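Local coordinates for protein CD1-2 antigen (PDB 3DBX) that probably binds lipid antigens in a hydrophobic groove and presents them at the cell surface, as other CD1 proteins of the MHC class I-like family do, at residues V117-G120 / D125-T128; R82-M87 / R97-H102; A266-H271 / D276-V281; L35-I40 / S213-P218. One frame throughout, in Å; residues are numbered along the deposited sequence.

Contact 1: V117-G120 / D125-T128; sequences VNIG and DLVT
Ile119 and Val127 pair across an antiparallel beta hairpin that is interrupted by a classic beta bulge. The hairpin joins strands 113-121 and 124-130 in the floor of the MHC class I-like domain. These two residues and Thr128 lose the most surface to the contact. Ile119 and Val127 form a hydrogen-bonded pair, and both side chains run off the same face of the sheet, next to each other. Val127 CG2 does the touching. A chi1 of -66° puts Val127 CG1 opposite the carbonyl carbon and turns CG2 toward Ile119, where it packs 3.8 Å from Ile119 CB. The CD1 end of Ile119 reaches the same methyl group at 3.9 Å. Ile119 also touches the bound palmitic acid, and Trp136 of the next strand packs on both side chains. This face of the hairpin is therefore part of the apolar groove. Thr128 lies on the other face beside Asn118, and its OG1 is 3.3 Å from Val117 O. Ile119 N gives a nearly straight bond to Val127 O (3.0 Å, 168° at the hydrogen). The bulge comes next, where Leu126 and Val127 both face Ile119. Ile119 O takes two donors there. Leu126 N approaches in the carbonyl plane at 2.9 Å, while Val127 N, at 3.2 Å from Ile119 O, is tilted 29° from that plane.

Contact 2: R82-M87 / R97-H102; sequences RFMHEM and RVFQIH. With PLM (palmitic acid), chain F.
A methionine sulfur over a phenylalanine ring marks this helix-to-strand contact. Met84 SD of the helix lies above one face of Phe99 on the strand, 4.2 Å from the ring centroid and 28° off the ring normal. This is a Met-aromatic contact. The closest ring atom to Met84 SD is Phe99 CD1, at 3.7 Å. Met84 CB lies over the ring as well, near the CD2 side, in a CH-pi contact 4.3 Å from the Phe99 centroid. The bend at chi2 (-50°) folds Met84 SD back over the ring, so that CB and SD cover the same face. No hydrogen bond links the two segments; the Met84 side chain and the Phe99 ring make most of the contact.

The two residues before Met84 touch the bound lipid. Phe83 CG is 3.6 Å from C7 of the palmitic acid, and Arg82 NH1 is 2.9 Å from its carboxyl O1, which lies over one face of the guanidinium. The arginine could attract the carboxyl group of this palmitic acid.

Helix 77-89 here lies above the sheet of the MHC class I-like domain. Met148 of helix 143-154 packs on Met84 from across the groove, and Leu19 of strand 12-21 and Ile119 of strand 113-121 touch Met84 from the floor.

Contact 3: A266-H271 / D276-V281; sequences ACRVQH and DRSLLV
Val269 and Leu279, with Cys267 and Val281, pair in an antiparallel beta hairpin of the immunoglobulin C1-set domain. It joins strands 265-270 and 279-282, the second of which edges its sheet within the chain.

Backbone hydrogen bonds come in two reciprocal pairs. Cys267 N reaches Val281 O at 2.9 Å, and Val281 N returns to Cys267 O at the same distance. Val269 N bonds to Leu279 O at 2.8 Å, and Leu279 N to Val269 O at 3.0 Å. Weaker CA-H...O contacts lie between them, such as Arg268 CA to Leu279 O at 3.3 Å.

Apolar contacts fall on both faces. Val269 and Leu279 are neighbours on one of them, with their CB atoms 3.8 Å apart. Leu279 CD2 also comes alongside Val269 CG2. Cys267 and Val281 share this face. Here Cys267 is joined to Cys209 by the disulfide of the domain, and Val195 of strand 192-200 packs on Cys267 and Val281. On the opposite face, Leu280 CD1 touches Ala266 CB at 3.9 Å and also approaches Arg268 CB.

The aliphatic part of Arg268 packs against Ser278. A chi1 of -178° extends Arg268 away from its own N, and the chain bends only at chi3. Its methylenes run past the serine, and Arg268 CD lies 3.6 Å from Ser278 OG.

Main-chain bonds therefore fix the register, while the two faces differ in character. The Cys267 face closes onto the sandwich core beside the disulfide, and the Arg268 face carries the charged group.

Contact 4: L35-I40 / S213-P218; sequences LADVPI and SFYPRP
Asp37 holds its carboxylate with chi1 at 51°, where CG is flanked by both the main-chain N and the carbonyl carbon, while chi1 of -177° swings the Tyr215 ring to the far side from its N. With these torsions the two side chains reach toward each other across the domain interface. Asp37 lies in a type II' beta turn from Leu35 to Val38, between two strands of the MHC class I-like platform. Tyr215 lies in a loop of the immunoglobulin domain, just before a cis peptide bond to Pro216. The contact thus bridges the two domains.

Tyr215 OH donates a short hydrogen bond of 2.6 Å to Asp37 OD1, which receives it through its syn lone pair. The carboxylate meets the ring at its edge. The two planes are only 16° apart, and Asp37 OD2 comes 3.1 Å from Tyr215 CE2. Pro216 CB lies over the centre of one ring face, and Arg187 makes a cation-pi contact with the ring. Val38 CG2 lies 4.0 Å from Tyr215 OH, a van der Waals contact beside the hydroxyl.

The other carboxylate oxygen is held as well. A water donates to Asp37 OD2 at 2.5 Å and accepts from Arg217 N at 2.9 Å. Asp37 OD2 is also hydrogen-bonded to Tyr249 OH of strand 249-257.

One acidic group therefore gathers two tyrosines and a water at the domain interface. Such partners would be expected to stabilise the charged carboxylate. Arg217 NE, 6.3 Å from Asp37 OD2, makes no direct salt bridge but may add a mild electrostatic pull.

Overall arrangement
From the N terminus, segment 35-40 comes first and waits for 213-218, so contact 4 closes the longest loop, 172 residues. Contacts 2 and 1 both fall within that loop, one after the other, and no contacts cross. Contact 2 closes nine residues and sets helix 77-89 on the platform sheet. Contact 1 closes a four-residue hairpin connection in the same sheet. The two touch where Asn118 N probably bonds to His102 O. Contact 4 joins platform and immunoglobulin domain through its two segments. Contact 3 follows, closing another four-residue hairpin connection in the immunoglobulin domain. A probable hydrogen bond from His271 to Pro216 O links it to contact 4.

Contact 1: V117-G120 / D125-T128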
loop_
_atom_site.group_PDB
_atom_site.type_symbol
_atom_site.label_atom_id
_atom_site.label_comp_id
_atom_site.label_asym_id
_atom_site.label_seq_id
_atom_site.Cartn_x
_atom_site.Cartn_y
_atom_site.Cartn_z
ATOM N N VAL A 117 -3.351 18.001 -1.172
ATOM C CA VAL A 117 -4.617 17.364 -1.527
ATOM C C VAL A 117 -4.647 17.089 -3.024
ATOM O O VAL A 117 -4.573 18.024 -3.841
ATOM C CB VAL A 117 -5.857 18.195 -1.199
ATOM C CG1 VAL A 117 -7.112 17.374 -1.531
ATOM C CG2 VAL A 117 -5.876 18.610 0.255
ATOM N N ASN A 118 -4.773 15.807 -3.370
ATOM C CA ASN A 118 -4.874 15.373 -4.763
ATOM C C ASN A 118 -6.177 14.638 -5.074
ATOM O O ASN A 118 -6.549 13.718 -4.362
ATOM C CB ASN A 118 -3.702 14.441 -5.081
ATOM C CG ASN A 118 -2.366 15.133 -5.006
ATOM O OD1 ASN A 118 -2.267 16.333 -5.192
ATOM N ND2 ASN A 118 -1.332 14.380 -4.729
ATOM N N ILE A 119 -6.844 15.025 -6.160
ATOM C CA ILE A 119 -8.033 14.308 -6.649
ATOM C C ILE A 119 -7.757 13.638 -8.001
ATOM O O ILE A 119 -7.213 14.264 -8.895
ATOM C CB ILE A 119 -9.287 15.245 -6.759
ATOM C CG1 ILE A 119 -9.532 15.968 -5.419
ATOM C CG2 ILE A 119 -10.505 14.454 -7.137
ATOM C CD1 ILE A 119 -10.696 16.972 -5.404
ATOM N N GLY A 120 -8.145 12.369 -8.137
ATOM C CA GLY A 120 -8.110 11.670 -9.413
ATOM C C GLY A 120 -9.481 11.208 -9.890
ATOM O O GLY A 120 -10.423 11.045 -9.092
ATOM N N ASP A 125 -4.598 11.574 -12.536
ATOM C CA ASP A 125 -4.768 12.867 -11.854
ATOM C C ASP A 125 -5.881 13.674 -12.496
ATOM O O ASP A 125 -6.102 13.581 -13.710
ATOM C CB ASP A 125 -3.481 13.694 -11.877
ATOM C CG ASP A 125 -2.271 12.925 -11.385
ATOM O OD1 ASP A 125 -2.446 11.851 -10.754
ATOM O OD2 ASP A 125 -1.133 13.390 -11.644
ATOM N N LEU A 126 -6.581 14.456 -11.671
ATOM C CA LEU A 126 -7.689 15.296 -12.141
ATOM C C LEU A 126 -7.531 16.767 -11.732
ATOM O O LEU A 126 -7.542 17.629 -12.600
ATOM C CB LEU A 126 -9.053 14.740 -11.698
ATOM C CG LEU A 126 -10.308 15.543 -12.089
ATOM C CD1 LEU A 126 -10.480 15.586 -13.591
ATOM C CD2 LEU A 126 -11.566 14.992 -11.413
ATOM N N VAL A 127 -7.411 17.044 -10.427
ATOM C CA VAL A 127 -7.093 18.401 -9.903
ATOM C C VAL A 127 -6.206 18.347 -8.644
ATOM O O VAL A 127 -6.251 17.374 -7.881
ATOM C CB VAL A 127 -8.365 19.282 -9.605
ATOM C CG1 VAL A 127 -9.116 19.624 -10.878
ATOM C CG2 VAL A 127 -9.301 18.619 -8.596
ATOM N N THR A 128 -5.393 19.380 -8.422
ATOM C CA THR A 128 -4.599 19.435 -7.184
ATOM C C THR A 128 -4.782 20.747 -6.408
ATOM O O THR A 128 -5.073 21.774 -7.000
ATOM C CB THR A 128 -3.091 19.126 -7.424
ATOM O OG1 THR A 128 -2.441 18.913 -6.162
ATOM C CG2 THR A 128 -2.397 20.249 -8.163
#

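Contact 2: R82-M87 / R97-H102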
loop_
_atom_site.group_PDB
_atom_site.type_symbol
_atom_site.label_atom_id
_atom_site.label_comp_id
_atom_site.label_asym_id
_atom_site.label_seq_id
_atom_site.Cartn_x
_atom_site.Cartn_y
_atom_site.Cartn_z
ATOM N N ARG A 82 -21.662 14.045 -2.658
ATOM C CA ARG A 82 -22.580 14.871 -3.426
ATOM C C ARG A 82 -21.858 15.821 -4.384
ATOM O O ARG A 82 -22.321 16.035 -5.492
ATOM C CB ARG A 82 -23.547 15.632 -2.515
ATOM C CG ARG A 82 -24.721 16.252 -3.270
ATOM C CD ARG A 82 -25.912 16.586 -2.359
ATOM N NE ARG A 82 -25.457 17.105 -1.071
ATOM C CZ ARG A 82 -25.119 18.374 -0.858
ATOM N NH1 ARG A 82 -25.192 19.261 -1.857
ATOM N NH2 ARG A 82 -24.710 18.754 0.353
ATOM N N PHE A 83 -20.720 16.366 -3.975
ATOM C CA PHE A 83 -19.906 17.169 -4.881
ATOM C C PHE A 83 -19.423 16.362 -6.092
ATOM O O PHE A 83 -19.348 16.900 -7.198
ATOM C CB PHE A 83 -18.696 17.750 -4.156
ATOM C CG PHE A 83 -17.856 18.653 -5.017
ATOM C CD1 PHE A 83 -18.316 19.922 -5.377
ATOM C CD2 PHE A 83 -16.608 18.232 -5.477
ATOM C CE1 PHE A 83 -17.543 20.758 -6.176
ATOM C CE2 PHE A 83 -15.829 19.059 -6.284
ATOM C CZ PHE A 83 -16.293 20.321 -6.632
ATOM N N MET A 84 -19.089 15.086 -5.884
ATOM C CA MET A 84 -18.623 14.240 -6.997
ATOM C C MET A 84 -19.757 13.835 -7.942
ATOM O O MET A 84 -19.593 13.904 -9.161
ATOM C CB MET A 84 -17.844 13.032 -6.499
ATOM C CG MET A 84 -16.516 13.359 -5.762
ATOM S SD MET A 84 -15.395 14.503 -6.615
ATOM C CE MET A 84 -14.126 14.706 -5.364
ATOM N N HIS A 85 -20.907 13.443 -7.391
ATOM C CA HIS A 85 -22.121 13.219 -8.201
ATOM C C HIS A 85 -22.502 14.447 -9.023
ATOM O O HIS A 85 -22.965 14.313 -10.151
ATOM C CB HIS A 85 -23.316 12.794 -7.337
ATOM C CG HIS A 85 -23.364 11.328 -7.033
ATOM N ND1 HIS A 85 -23.826 10.393 -7.936
ATOM C CD2 HIS A 85 -23.015 10.635 -5.924
ATOM C CE1 HIS A 85 -23.757 9.188 -7.398
ATOM N NE2 HIS A 85 -23.268 9.309 -6.176
ATOM N N GLU A 86 -22.308 15.634 -8.451
ATOM C CA GLU A 86 -22.647 16.900 -9.101
ATOM C C GLU A 86 -21.742 17.260 -10.277
ATOM O O GLU A 86 -22.209 17.804 -11.278
ATOM C CB GLU A 86 -22.599 18.059 -8.102
ATOM C CG GLU A 86 -23.384 17.879 -6.804
ATOM C CD GLU A 86 -24.789 17.338 -7.001
ATOM O OE1 GLU A 86 -25.660 18.095 -7.494
ATOM O OE2 GLU A 86 -25.018 16.158 -6.637
ATOM N N MET A 87 -20.447 17.001 -10.131
ATOM C CA MET A 87 -19.469 17.335 -11.172
ATOM C C MET A 87 -19.585 16.391 -12.371
ATOM O O MET A 87 -19.371 16.795 -13.517
ATOM C CB MET A 87 -18.040 17.319 -10.607
ATOM C CG MET A 87 -17.749 18.378 -9.533
ATOM S SD MET A 87 -17.817 20.103 -10.084
ATOM C CE MET A 87 -19.512 20.567 -9.715
ATOM N N ARG A 97 -18.385 6.064 -12.509
ATOM C CA ARG A 97 -17.243 6.945 -12.389
ATOM C C ARG A 97 -16.530 6.555 -11.092
ATOM O O ARG A 97 -17.184 6.287 -10.091
ATOM C CB ARG A 97 -17.703 8.403 -12.311
ATOM C CG ARG A 97 -18.041 9.021 -13.636
ATOM C CD ARG A 97 -16.814 9.246 -14.485
ATOM N NE ARG A 97 -17.194 9.355 -15.888
ATOM C CZ ARG A 97 -16.336 9.420 -16.896
ATOM N NH1 ARG A 97 -15.030 9.380 -16.678
ATOM N NH2 ARG A 97 -16.788 9.486 -18.123
ATOM N N VAL A 98 -15.206 6.472 -11.116
ATOM C CA VAL A 98 -14.453 6.278 -9.880
ATOM C C VAL A 98 -13.628 7.522 -9.568
ATOM O O VAL A 98 -12.741 7.909 -10.346
ATOM C CB VAL A 98 -13.486 5.064 -9.922
ATOM C CG1 VAL A 98 -12.934 4.775 -8.519
ATOM C CG2 VAL A 98 -14.156 3.834 -10.471
ATOM N N PHE A 99 -13.888 8.119 -8.406
ATOM C CA PHE A 99 -13.084 9.252 -7.934
ATOM C C PHE A 99 -12.200 8.816 -6.785
ATOM O O PHE A 99 -12.588 7.944 -6.022
ATOM C CB PHE A 99 -13.972 10.430 -7.503
ATOM C CG PHE A 99 -14.690 11.113 -8.656
ATOM C CD1 PHE A 99 -14.142 12.240 -9.262
ATOM C CD2 PHE A 99 -15.909 10.628 -9.118
ATOM C CE1 PHE A 99 -14.788 12.867 -10.326
ATOM C CE2 PHE A 99 -16.570 11.252 -10.160
ATOM C CZ PHE A 99 -16.010 12.381 -10.768
ATOM N N GLN A 100 -11.024 9.433 -6.653
ATOM C CA GLN A 100 -10.074 9.111 -5.570
ATOM C C GLN A 100 -9.473 10.390 -4.984
ATOM O O GLN A 100 -9.272 11.381 -5.704
ATOM C CB GLN A 100 -8.974 8.174 -6.069
ATOM C CG GLN A 100 -9.454 6.744 -6.405
ATOM C CD GLN A 100 -8.523 5.986 -7.305
ATOM O OE1 GLN A 100 -8.631 6.084 -8.503
ATOM N NE2 GLN A 100 -7.620 5.201 -6.728
ATOM N N ILE A 101 -9.210 10.374 -3.674
ATOM C CA ILE A 101 -8.697 11.551 -2.958
ATOM C C ILE A 101 -7.527 11.149 -2.071
ATOM O O ILE A 101 -7.674 10.299 -1.195
ATOM C CB ILE A 101 -9.795 12.242 -2.069
ATOM C CG1 ILE A 101 -10.980 12.730 -2.910
ATOM C CG2 ILE A 101 -9.212 13.439 -1.299
ATOM C CD1 ILE A 101 -12.158 11.772 -2.944
ATOM N N HIS A 102 -6.367 11.752 -2.302
ATOM C CA HIS A 102 -5.184 11.455 -1.509
ATOM C C HIS A 102 -4.735 12.747 -0.854
ATOM O O HIS A 102 -4.433 13.714 -1.532
ATOM C CB HIS A 102 -4.086 10.850 -2.389
ATOM C CG HIS A 102 -2.834 10.507 -1.642
ATOM N ND1 HIS A 102 -1.613 10.391 -2.265
ATOM C CD2 HIS A 102 -2.616 10.243 -0.326
ATOM C CE1 HIS A 102 -0.691 10.074 -1.367
ATOM N NE2 HIS A 102 -1.270 9.993 -0.179
HETATM C C1 PLM F . -21.916 20.563 -2.973
HETATM O O1 PLM F . -22.428 19.472 -2.612
HETATM O O2 PLM F . -22.240 21.029 -4.090
HETATM C C2 PLM F . -20.930 21.312 -2.094
HETATM C C3 PLM F . -20.246 20.370 -1.101
HETATM C C4 PLM F . -19.116 21.056 -0.335
HETATM C C5 PLM F . -17.761 20.894 -1.029
HETATM C C6 PLM F . -17.046 19.585 -0.684
HETATM C C7 PLM F . -16.237 19.046 -1.862
HETATM C C8 PLM F . -14.747 19.263 -1.671
HETATM C C9 PLM F . -13.946 18.085 -2.221
HETATM C CA PLM F . -12.466 18.308 -1.925
HETATM C CB PLM F . -11.742 17.020 -1.556
HETATM C CC PLM F . -11.657 16.808 -0.049
HETATM C CD PLM F . -10.335 17.297 0.527
HETATM C CE PLM F . -10.493 17.492 2.020
HETATM C CF PLM F . -9.361 16.831 2.797
HETATM C CG PLM F . -9.863 16.312 4.140
#

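Contact 3: A266-H271 / D276-V281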
loop_
_atom_site.group_PDB
_atom_site.type_symbol
_atom_site.label_atom_id
_atom_site.label_comp_id
_atom_site.label_asym_id
_atom_site.label_seq_id
_atom_site.Cartn_x
_atom_site.Cartn_y
_atom_site.Cartn_z
ATOM N N ALA A 266 27.582 -13.637 -1.111
ATOM C CA ALA A 266 26.786 -13.470 0.102
ATOM C C ALA A 266 25.823 -12.306 -0.079
ATOM O O ALA A 266 26.173 -11.320 -0.751
ATOM C CB ALA A 266 27.684 -13.187 1.308
ATOM N N CYS A 267 24.628 -12.452 0.522
ATOM C CA CYS A 267 23.618 -11.402 0.659
ATOM C C CYS A 267 23.856 -10.635 1.975
ATOM O O CYS A 267 24.000 -11.268 3.009
ATOM C CB CYS A 267 22.237 -12.091 0.722
ATOM S SG CYS A 267 20.910 -10.936 0.704
ATOM N N ARG A 268 23.917 -9.304 1.926
ATOM C CA ARG A 268 24.029 -8.488 3.115
ATOM C C ARG A 268 22.775 -7.609 3.261
ATOM O O ARG A 268 22.306 -6.997 2.281
ATOM C CB ARG A 268 25.315 -7.641 3.090
ATOM C CG ARG A 268 25.501 -6.787 4.379
ATOM C CD ARG A 268 26.911 -6.341 4.637
ATOM N NE ARG A 268 27.335 -5.266 3.740
ATOM C CZ ARG A 268 28.598 -4.990 3.431
ATOM N NH1 ARG A 268 29.614 -5.672 3.953
ATOM N NH2 ARG A 268 28.848 -4.014 2.583
ATOM N N VAL A 269 22.227 -7.589 4.474
ATOM C CA VAL A 269 20.963 -6.892 4.775
ATOM C C VAL A 269 21.220 -5.843 5.830
ATOM O O VAL A 269 21.740 -6.132 6.919
ATOM C CB VAL A 269 19.852 -7.846 5.274
ATOM C CG1 VAL A 269 18.532 -7.135 5.303
ATOM C CG2 VAL A 269 19.711 -9.061 4.371
ATOM N N GLN A 270 20.873 -4.611 5.499
ATOM C CA GLN A 270 21.028 -3.492 6.421
ATOM C C GLN A 270 19.578 -3.093 6.772
ATOM O O GLN A 270 18.710 -2.984 5.891
ATOM C CB GLN A 270 21.822 -2.380 5.721
ATOM C CG GLN A 270 21.833 -0.977 6.417
ATOM C CD GLN A 270 22.502 0.113 5.552
ATOM O OE1 GLN A 270 22.467 0.058 4.304
ATOM N NE2 GLN A 270 23.143 1.079 6.206
ATOM N N HIS A 271 19.295 -2.994 8.070
ATOM C CA HIS A 271 17.971 -2.651 8.576
ATOM C C HIS A 271 18.173 -1.934 9.890
ATOM O O HIS A 271 19.065 -2.280 10.653
ATOM C CB HIS A 271 17.113 -3.911 8.765
ATOM C CG HIS A 271 15.670 -3.598 9.083
ATOM N ND1 HIS A 271 15.169 -3.622 10.363
ATOM C CD2 HIS A 271 14.651 -3.196 8.289
ATOM C CE1 HIS A 271 13.888 -3.283 10.340
ATOM N NE2 HIS A 271 13.545 -3.035 9.088
ATOM N N ASP A 276 24.270 -1.372 14.108
ATOM C CA ASP A 276 25.503 -1.350 13.331
ATOM C C ASP A 276 25.872 -2.688 12.728
ATOM O O ASP A 276 26.735 -2.746 11.849
ATOM C CB ASP A 276 26.665 -0.845 14.183
ATOM C CG ASP A 276 26.681 0.662 14.307
ATOM O OD1 ASP A 276 25.829 1.335 13.676
ATOM O OD2 ASP A 276 27.547 1.173 15.028
ATOM N N ARG A 277 25.221 -3.754 13.185
ATOM C CA ARG A 277 25.476 -5.085 12.656
ATOM C C ARG A 277 24.571 -5.396 11.475
ATOM O O ARG A 277 23.381 -5.149 11.524
ATOM C CB ARG A 277 25.298 -6.154 13.739
ATOM C CG ARG A 277 26.539 -6.395 14.603
ATOM C CD ARG A 277 26.601 -7.862 15.073
ATOM N NE ARG A 277 27.257 -8.754 14.110
ATOM C CZ ARG A 277 26.760 -9.907 13.659
ATOM N NH1 ARG A 277 25.564 -10.355 14.057
ATOM N NH2 ARG A 277 27.460 -10.625 12.793
ATOM N N SER A 278 25.145 -5.903 10.397
ATOM C CA SER A 278 24.347 -6.353 9.258
ATOM C C SER A 278 23.967 -7.790 9.504
ATOM O O SER A 278 24.557 -8.484 10.344
ATOM C CB SER A 278 25.197 -6.342 7.979
ATOM O OG SER A 278 25.910 -5.132 7.877
ATOM N N LEU A 279 23.009 -8.237 8.716
ATOM C CA LEU A 279 22.743 -9.630 8.541
ATOM C C LEU A 279 23.531 -10.035 7.299
ATOM O O LEU A 279 23.302 -9.464 6.216
ATOM C CB LEU A 279 21.244 -9.778 8.283
ATOM C CG LEU A 279 20.585 -11.097 7.961
ATOM C CD1 LEU A 279 20.886 -12.163 9.018
ATOM C CD2 LEU A 279 19.097 -10.802 7.850
ATOM N N LEU A 280 24.422 -11.022 7.434
ATOM C CA LEU A 280 25.244 -11.478 6.332
ATOM C C LEU A 280 25.035 -12.991 6.098
ATOM O O LEU A 280 25.318 -13.814 6.996
ATOM C CB LEU A 280 26.721 -11.168 6.588
ATOM C CG LEU A 280 27.669 -11.653 5.490
ATOM C CD1 LEU A 280 27.624 -10.719 4.284
ATOM C CD2 LEU A 280 29.078 -11.797 6.017
ATOM N N VAL A 281 24.578 -13.337 4.893
ATOM C CA VAL A 281 24.159 -14.702 4.554
ATOM C C VAL A 281 24.892 -15.230 3.310
ATOM O O VAL A 281 24.590 -14.812 2.197
ATOM C CB VAL A 281 22.608 -14.803 4.377
ATOM C CG1 VAL A 281 22.188 -16.237 4.310
ATOM C CG2 VAL A 281 21.884 -14.140 5.559
#

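Contact 4: L35-I40 / S213-P218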
loop_
_atom_site.group_PDB
_atom_site.type_symbol
_atom_site.label_atom_id
_atom_site.label_comp_id
_atom_site.label_asym_id
_atom_site.label_seq_id
_atom_site.Cartn_x
_atom_site.Cartn_y
_atom_site.Cartn_z
ATOM N N LEU A 35 -1.011 6.695 9.891
ATOM C CA LEU A 35 0.143 7.381 10.433
ATOM C C LEU A 35 1.303 6.413 10.207
ATOM O O LEU A 35 1.206 5.270 10.640
ATOM C CB LEU A 35 -0.037 7.708 11.934
ATOM C CG LEU A 35 1.042 8.580 12.586
ATOM C CD1 LEU A 35 1.044 9.977 12.015
ATOM C CD2 LEU A 35 0.914 8.629 14.126
ATOM N N ALA A 36 2.383 6.862 9.550
ATOM C CA ALA A 36 3.388 5.962 8.953
ATOM C C ALA A 36 2.680 4.890 8.090
ATOM O O ALA A 36 1.907 5.249 7.203
ATOM C CB ALA A 36 4.296 5.326 10.037
ATOM N N ASP A 37 2.894 3.608 8.365
ATOM C CA ASP A 37 2.137 2.527 7.673
ATOM C C ASP A 37 1.083 1.893 8.564
ATOM O O ASP A 37 0.571 0.823 8.266
ATOM C CB ASP A 37 3.089 1.426 7.131
ATOM C CG ASP A 37 4.056 0.898 8.166
ATOM O OD1 ASP A 37 4.043 1.371 9.322
ATOM O OD2 ASP A 37 4.842 -0.016 7.817
ATOM N N VAL A 38 0.747 2.556 9.662
ATOM C CA VAL A 38 -0.193 1.998 10.624
ATOM C C VAL A 38 -1.547 2.598 10.289
ATOM O O VAL A 38 -1.680 3.825 10.334
ATOM C CB VAL A 38 0.169 2.454 12.055
ATOM C CG1 VAL A 38 -0.874 1.927 13.069
ATOM C CG2 VAL A 38 1.600 2.000 12.410
ATOM N N PRO A 39 -2.526 1.748 9.926
ATOM C CA PRO A 39 -3.920 2.150 9.729
ATOM C C PRO A 39 -4.501 2.637 11.054
ATOM O O PRO A 39 -4.439 1.921 12.050
ATOM C CB PRO A 39 -4.583 0.848 9.317
ATOM C CG PRO A 39 -3.447 0.023 8.712
ATOM C CD PRO A 39 -2.343 0.304 9.664
ATOM N N ILE A 40 -5.007 3.868 11.075
ATOM C CA ILE A 40 -5.532 4.511 12.299
ATOM C C ILE A 40 -7.058 4.398 12.309
ATOM O O ILE A 40 -7.671 4.125 13.350
ATOM C CB ILE A 40 -5.075 6.027 12.375
ATOM C CG1 ILE A 40 -3.584 6.118 12.636
ATOM C CG2 ILE A 40 -5.767 6.774 13.466
ATOM C CD1 ILE A 40 -3.090 5.097 13.616
ATOM N N SER A 213 10.050 -11.019 7.535
ATOM C CA SER A 213 9.739 -10.803 8.967
ATOM C C SER A 213 10.053 -9.457 9.542
ATOM O O SER A 213 9.920 -9.280 10.770
ATOM C CB SER A 213 10.356 -11.894 9.865
ATOM O OG SER A 213 9.759 -13.147 9.568
ATOM N N PHE A 214 10.427 -8.485 8.702
ATOM C CA PHE A 214 10.998 -7.255 9.255
ATOM C C PHE A 214 10.060 -6.055 9.382
ATOM O O PHE A 214 9.146 -5.860 8.588
ATOM C CB PHE A 214 12.255 -6.838 8.488
ATOM C CG PHE A 214 12.020 -6.580 7.019
ATOM C CD1 PHE A 214 12.157 -7.599 6.106
ATOM C CD2 PHE A 214 11.736 -5.298 6.566
ATOM C CE1 PHE A 214 11.994 -7.350 4.711
ATOM C CE2 PHE A 214 11.532 -5.035 5.227
ATOM C CZ PHE A 214 11.645 -6.073 4.288
ATOM N N TYR A 215 10.316 -5.238 10.392
ATOM C CA TYR A 215 9.559 -4.000 10.526
ATOM C C TYR A 215 10.493 -3.012 11.231
ATOM O O TYR A 215 11.162 -3.389 12.183
ATOM C CB TYR A 215 8.257 -4.237 11.337
ATOM C CG TYR A 215 7.424 -2.970 11.419
ATOM C CD1 TYR A 215 7.518 -2.118 12.510
ATOM C CD2 TYR A 215 6.596 -2.601 10.361
ATOM C CE1 TYR A 215 6.787 -0.925 12.563
ATOM C CE2 TYR A 215 5.852 -1.412 10.402
ATOM C CZ TYR A 215 5.953 -0.583 11.503
ATOM O OH TYR A 215 5.205 0.580 11.529
ATOM N N PRO A 216 10.524 -1.738 10.807
ATOM C CA PRO A 216 9.755 -1.039 9.782
ATOM C C PRO A 216 10.160 -1.394 8.332
ATOM O O PRO A 216 11.052 -2.206 8.119
ATOM C CB PRO A 216 9.992 0.446 10.121
ATOM C CG PRO A 216 11.314 0.479 10.845
ATOM C CD PRO A 216 11.387 -0.830 11.591
ATOM N N ARG A 217 9.500 -0.768 7.365
ATOM C CA ARG A 217 9.628 -1.110 5.954
ATOM C C ARG A 217 10.983 -0.842 5.293
ATOM O O ARG A 217 11.376 -1.615 4.394
ATOM C CB ARG A 217 8.553 -0.339 5.167
ATOM C CG ARG A 217 8.282 -0.859 3.719
ATOM C CD ARG A 217 7.259 0.063 3.059
ATOM N NE ARG A 217 6.670 -0.501 1.833
ATOM C CZ ARG A 217 7.177 -0.368 0.604
ATOM N NH1 ARG A 217 8.332 0.267 0.418
ATOM N NH2 ARG A 217 6.543 -0.900 -0.445
ATOM N N PRO A 218 11.631 0.323 5.583
ATOM C CA PRO A 218 12.885 0.609 4.864
ATOM C C PRO A 218 13.946 -0.448 5.134
ATOM O O PRO A 218 14.057 -0.931 6.259
ATOM C CB PRO A 218 13.320 1.943 5.466
ATOM C CG PRO A 218 12.025 2.583 5.884
ATOM C CD PRO A 218 11.251 1.459 6.449
HETATM O O HOH W 1 7.228 0.851 8.019
#